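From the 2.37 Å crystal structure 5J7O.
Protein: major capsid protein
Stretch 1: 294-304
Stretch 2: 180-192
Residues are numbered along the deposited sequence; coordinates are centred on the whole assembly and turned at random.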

# COMPACT_ATOMS: atom_id res chain seq x y z
N ASN B 294 -22.89 -6.53 -7.31
CA ASN B 294 -23.45 -6.87 -6.01
C ASN B 294 -22.71 -6.07 -4.94
O ASN B 294 -21.49 -6.17 -4.82
CB ASN B 294 -23.33 -8.37 -5.73
CG ASN B 294 -24.31 -9.19 -6.55
OD1 ASN B 294 -25.43 -9.46 -6.12
ND2 ASN B 294 -23.88 -9.59 -7.75
N MET B 295 -23.46 -5.29 -4.17
CA MET B 295 -22.90 -4.45 -3.13
C MET B 295 -23.62 -4.73 -1.81
O MET B 295 -24.81 -5.02 -1.79
CB MET B 295 -23.01 -2.96 -3.48
CG MET B 295 -22.32 -2.59 -4.79
SD MET B 295 -22.51 -0.85 -5.23
CE MET B 295 -24.28 -0.75 -5.49
N PHE B 296 -22.86 -4.65 -0.72
CA PHE B 296 -23.39 -4.67 0.64
C PHE B 296 -22.99 -3.34 1.26
O PHE B 296 -21.92 -3.22 1.86
CB PHE B 296 -22.86 -5.86 1.44
CG PHE B 296 -23.66 -7.12 1.26
CD1 PHE B 296 -23.47 -7.92 0.14
CD2 PHE B 296 -24.59 -7.52 2.21
CE1 PHE B 296 -24.20 -9.08 -0.03
CE2 PHE B 296 -25.31 -8.69 2.04
CZ PHE B 296 -25.12 -9.47 0.92
N VAL B 297 -23.85 -2.33 1.10
CA VAL B 297 -23.55 -0.98 1.55
C VAL B 297 -23.90 -0.86 3.03
O VAL B 297 -25.08 -0.97 3.40
CB VAL B 297 -24.31 0.07 0.73
CG1 VAL B 297 -23.93 1.47 1.17
CG2 VAL B 297 -24.02 -0.12 -0.75
N PRO B 298 -22.92 -0.64 3.91
CA PRO B 298 -23.22 -0.49 5.33
C PRO B 298 -23.90 0.84 5.60
O PRO B 298 -23.63 1.86 4.95
CB PRO B 298 -21.85 -0.55 6.01
CG PRO B 298 -20.90 -1.08 4.95
CD PRO B 298 -21.47 -0.61 3.65
N LEU B 299 -24.80 0.83 6.59
CA LEU B 299 -25.50 2.04 7.01
C LEU B 299 -24.72 2.66 8.17
O LEU B 299 -24.64 2.08 9.25
CB LEU B 299 -26.94 1.73 7.40
CG LEU B 299 -27.77 1.07 6.29
CD1 LEU B 299 -29.25 1.05 6.66
CD2 LEU B 299 -27.56 1.77 4.95
N LEU B 300 -24.16 3.85 7.94
CA LEU B 300 -23.15 4.43 8.82
C LEU B 300 -23.79 5.23 9.95
O LEU B 300 -23.51 6.41 10.15
CB LEU B 300 -22.19 5.29 8.00
CG LEU B 300 -21.71 4.70 6.67
CD1 LEU B 300 -21.29 5.81 5.72
CD2 LEU B 300 -20.57 3.73 6.89
N PHE B 301 -24.64 4.56 10.72
CA PHE B 301 -25.24 5.18 11.90
C PHE B 301 -24.43 4.84 13.15
O PHE B 301 -23.55 3.97 13.14
CB PHE B 301 -26.69 4.73 12.07
CG PHE B 301 -27.62 5.26 11.01
CD1 PHE B 301 -27.86 6.62 10.90
CD2 PHE B 301 -28.27 4.40 10.14
CE1 PHE B 301 -28.72 7.11 9.93
CE2 PHE B 301 -29.13 4.89 9.17
CZ PHE B 301 -29.35 6.24 9.07
N TRP B 302 -24.73 5.55 14.24
CA TRP B 302 -23.95 5.39 15.46
C TRP B 302 -24.16 4.02 16.09
O TRP B 302 -23.23 3.45 16.68
CB TRP B 302 -24.30 6.50 16.46
CG TRP B 302 -25.52 6.20 17.27
CD1 TRP B 302 -25.56 5.60 18.49
CD2 TRP B 302 -26.88 6.44 16.89
NE1 TRP B 302 -26.86 5.46 18.91
CE2 TRP B 302 -27.69 5.97 17.94
CE3 TRP B 302 -27.49 7.01 15.77
CZ2 TRP B 302 -29.08 6.05 17.91
CZ3 TRP B 302 -28.86 7.10 15.74
CH2 TRP B 302 -29.64 6.62 16.80
N PHE B 303 -25.36 3.45 15.94
CA PHE B 303 -25.71 2.23 16.67
C PHE B 303 -25.10 1.01 16.00
O PHE B 303 -25.54 -0.12 16.23
CB PHE B 303 -27.23 2.08 16.78
CG PHE B 303 -27.96 2.18 15.48
CD1 PHE B 303 -28.07 1.09 14.63
CD2 PHE B 303 -28.57 3.37 15.12
CE1 PHE B 303 -28.76 1.19 13.43
CE2 PHE B 303 -29.26 3.48 13.92
CZ PHE B 303 -29.35 2.39 13.08
N ARG B 304 -24.08 1.22 15.16
CA ARG B 304 -23.30 0.11 14.65
C ARG B 304 -22.44 -0.50 15.74
O ARG B 304 -22.18 -1.71 15.74
CB ARG B 304 -22.45 0.58 13.47
CG ARG B 304 -21.32 -0.35 13.06
CD ARG B 304 -20.82 0.01 11.67
NE ARG B 304 -21.93 0.02 10.72
CZ ARG B 304 -22.31 -1.05 10.03
NH1 ARG B 304 -21.67 -2.20 10.17
NH2 ARG B 304 -23.34 -0.97 9.19
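Stretch 2 (180-192) YPGLRLFKRVKFE

Two segments far apart in sequence can pack closely without exchanging a single hydrogen bond, and this pair from a major capsid protein is a clear example. Stretch 1 enters as a strand from Asn 294 to about Pro 298, passes through a loop and closes with a short 3-10 segment at 302-304. Stretch 2 starts with Tyr 180 at the N-cap of a short helix, 181-185, in which Leu 185 N bonds to Pro 181 O at 2.8 Å; the chain turns a corner at Lys 187 and leaves as an extended strand through Glu 192. The helix crosses the first strand at -59°, with the axes 9.0 Å apart at closest approach. Both chains advance in the same sense, so the nearest CA pairs run in order: Val 297 CA lies 6.0 Å from Gly 182 CA, Leu 299 CA lies 7.8 Å from Val 189 CA, and Phe 301 CA lies 8.5 Å from Phe 191 CA.

The tightest backbone approach falls at glycine. An ideal CB on Gly 182 would lie only 3.1 Å from Val 297 CG2 and 3.4 Å from Met 295 SD, so the absent side chain leaves room for both residues. Met 295 SD instead reaches Gly 182 N at 3.5 Å, while Met 295 CE meets Leu 185 CD2 at 3.8 Å. Beyond the helix, Val 297 CG1 packs 3.8 Å from Phe 186 CE2, and Leu 299 CD2 lies 4.1 Å from Val 189 CG1.

The far end is aromatic. Phe 191, in the t rotamer, places its CB over one face of the Phe 301 ring, 4.1 Å from the centroid, in a CH-pi contact. Its own ring receives the edge of Phe 303 on one face, with centroids 5.2 Å apart and planes at 61°, while Trp 302 CH2 approaches its edge, 4.0 Å from Phe 191 CE2.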

# COMPACT_ATOMS: atom_id res chain seq x y z
N TYR B 180 -16.72 4.31 -6.46
CA TYR B 180 -17.50 4.12 -5.24
C TYR B 180 -19.00 4.19 -5.51
O TYR B 180 -19.70 5.05 -4.96
CB TYR B 180 -17.09 5.12 -4.18
CG TYR B 180 -15.61 5.05 -3.88
CD1 TYR B 180 -15.09 4.02 -3.11
CD2 TYR B 180 -14.72 5.98 -4.41
CE1 TYR B 180 -13.74 3.93 -2.85
CE2 TYR B 180 -13.37 5.90 -4.15
CZ TYR B 180 -12.88 4.87 -3.37
OH TYR B 180 -11.53 4.78 -3.11
N PRO B 181 -19.54 3.30 -6.36
CA PRO B 181 -20.97 3.39 -6.70
C PRO B 181 -21.87 3.22 -5.50
O PRO B 181 -22.93 3.85 -5.43
CB PRO B 181 -21.16 2.25 -7.72
CG PRO B 181 -19.78 1.82 -8.12
CD PRO B 181 -18.90 2.12 -6.96
N GLY B 182 -21.48 2.37 -4.54
CA GLY B 182 -22.31 2.18 -3.37
C GLY B 182 -22.42 3.42 -2.52
O GLY B 182 -23.38 3.59 -1.76
N LEU B 183 -21.45 4.33 -2.63
CA LEU B 183 -21.51 5.56 -1.86
C LEU B 183 -22.40 6.60 -2.53
O LEU B 183 -23.13 7.33 -1.85
CB LEU B 183 -20.11 6.12 -1.63
CG LEU B 183 -19.17 5.24 -0.81
CD1 LEU B 183 -17.88 5.98 -0.49
CD2 LEU B 183 -19.85 4.77 0.46
N ARG B 184 -22.35 6.69 -3.87
CA ARG B 184 -23.19 7.66 -4.56
C ARG B 184 -24.62 7.16 -4.72
O ARG B 184 -25.54 7.98 -4.80
CB ARG B 184 -22.61 7.99 -5.94
CG ARG B 184 -23.05 9.34 -6.45
CD ARG B 184 -22.55 9.63 -7.86
NE ARG B 184 -22.70 11.05 -8.17
CZ ARG B 184 -22.55 11.57 -9.38
NH1 ARG B 184 -22.25 10.80 -10.41
NH2 ARG B 184 -22.71 12.88 -9.57
N LEU B 185 -24.81 5.84 -4.77
CA LEU B 185 -26.14 5.29 -5.03
C LEU B 185 -27.16 5.78 -4.01
O LEU B 185 -28.32 6.03 -4.36
CB LEU B 185 -26.08 3.76 -5.03
CG LEU B 185 -27.39 3.06 -5.36
CD1 LEU B 185 -27.77 3.29 -6.81
CD2 LEU B 185 -27.30 1.57 -5.06
N PHE B 186 -26.75 5.92 -2.76
CA PHE B 186 -27.65 6.36 -1.69
C PHE B 186 -27.54 7.87 -1.57
O PHE B 186 -26.63 8.39 -0.91
CB PHE B 186 -27.32 5.67 -0.38
CG PHE B 186 -27.63 4.19 -0.36
CD1 PHE B 186 -28.22 3.58 -1.46
CD2 PHE B 186 -27.34 3.42 0.75
CE1 PHE B 186 -28.51 2.23 -1.44
CE2 PHE B 186 -27.62 2.07 0.77
CZ PHE B 186 -28.21 1.47 -0.32
N LYS B 187 -28.46 8.59 -2.23
CA LYS B 187 -28.53 10.03 -2.07
C LYS B 187 -28.74 10.41 -0.61
O LYS B 187 -27.99 11.20 -0.04
CB LYS B 187 -29.66 10.61 -2.92
CG LYS B 187 -29.37 10.66 -4.41
CD LYS B 187 -30.53 11.32 -5.14
CE LYS B 187 -30.88 12.66 -4.52
NZ LYS B 187 -32.12 13.25 -5.10
N ARG B 188 -29.78 9.84 0.01
CA ARG B 188 -30.07 10.07 1.42
C ARG B 188 -30.39 8.73 2.08
O ARG B 188 -30.94 7.82 1.46
CB ARG B 188 -31.24 11.04 1.61
CG ARG B 188 -31.24 12.23 0.65
CD ARG B 188 -32.12 13.36 1.14
NE ARG B 188 -31.45 14.17 2.16
CZ ARG B 188 -30.69 15.22 1.89
NH1 ARG B 188 -30.49 15.60 0.64
NH2 ARG B 188 -30.12 15.90 2.88
N VAL B 189 -30.02 8.63 3.36
CA VAL B 189 -30.29 7.44 4.17
C VAL B 189 -30.88 7.92 5.49
O VAL B 189 -30.25 8.71 6.20
CB VAL B 189 -29.02 6.61 4.42
CG1 VAL B 189 -29.33 5.40 5.28
CG2 VAL B 189 -28.39 6.18 3.10
N LYS B 190 -32.08 7.45 5.81
CA LYS B 190 -32.84 7.96 6.94
C LYS B 190 -33.15 6.86 7.95
O LYS B 190 -33.53 5.74 7.58
CB LYS B 190 -34.16 8.59 6.47
CG LYS B 190 -34.01 9.96 5.82
CD LYS B 190 -35.30 10.37 5.13
CE LYS B 190 -36.50 10.24 6.05
NZ LYS B 190 -37.77 10.53 5.34
N PHE B 191 -32.98 7.19 9.23
CA PHE B 191 -33.47 6.38 10.34
C PHE B 191 -34.64 7.14 10.95
O PHE B 191 -34.44 8.16 11.63
CB PHE B 191 -32.38 6.12 11.37
CG PHE B 191 -32.85 5.32 12.56
CD1 PHE B 191 -33.81 4.34 12.43
CD2 PHE B 191 -32.33 5.57 13.83
CE1 PHE B 191 -34.24 3.61 13.52
CE2 PHE B 191 -32.76 4.85 14.92
CZ PHE B 191 -33.72 3.87 14.77
N GLU B 192 -35.86 6.65 10.72
CA GLU B 192 -37.08 7.40 10.97
C GLU B 192 -37.86 6.78 12.12
O GLU B 192 -38.09 5.56 12.14
CB GLU B 192 -37.94 7.44 9.71
CG GLU B 192 -38.79 8.67 9.55
CD GLU B 192 -39.36 8.80 8.15
OE1 GLU B 192 -38.81 8.16 7.23
OE2 GLU B 192 -40.35 9.53 7.97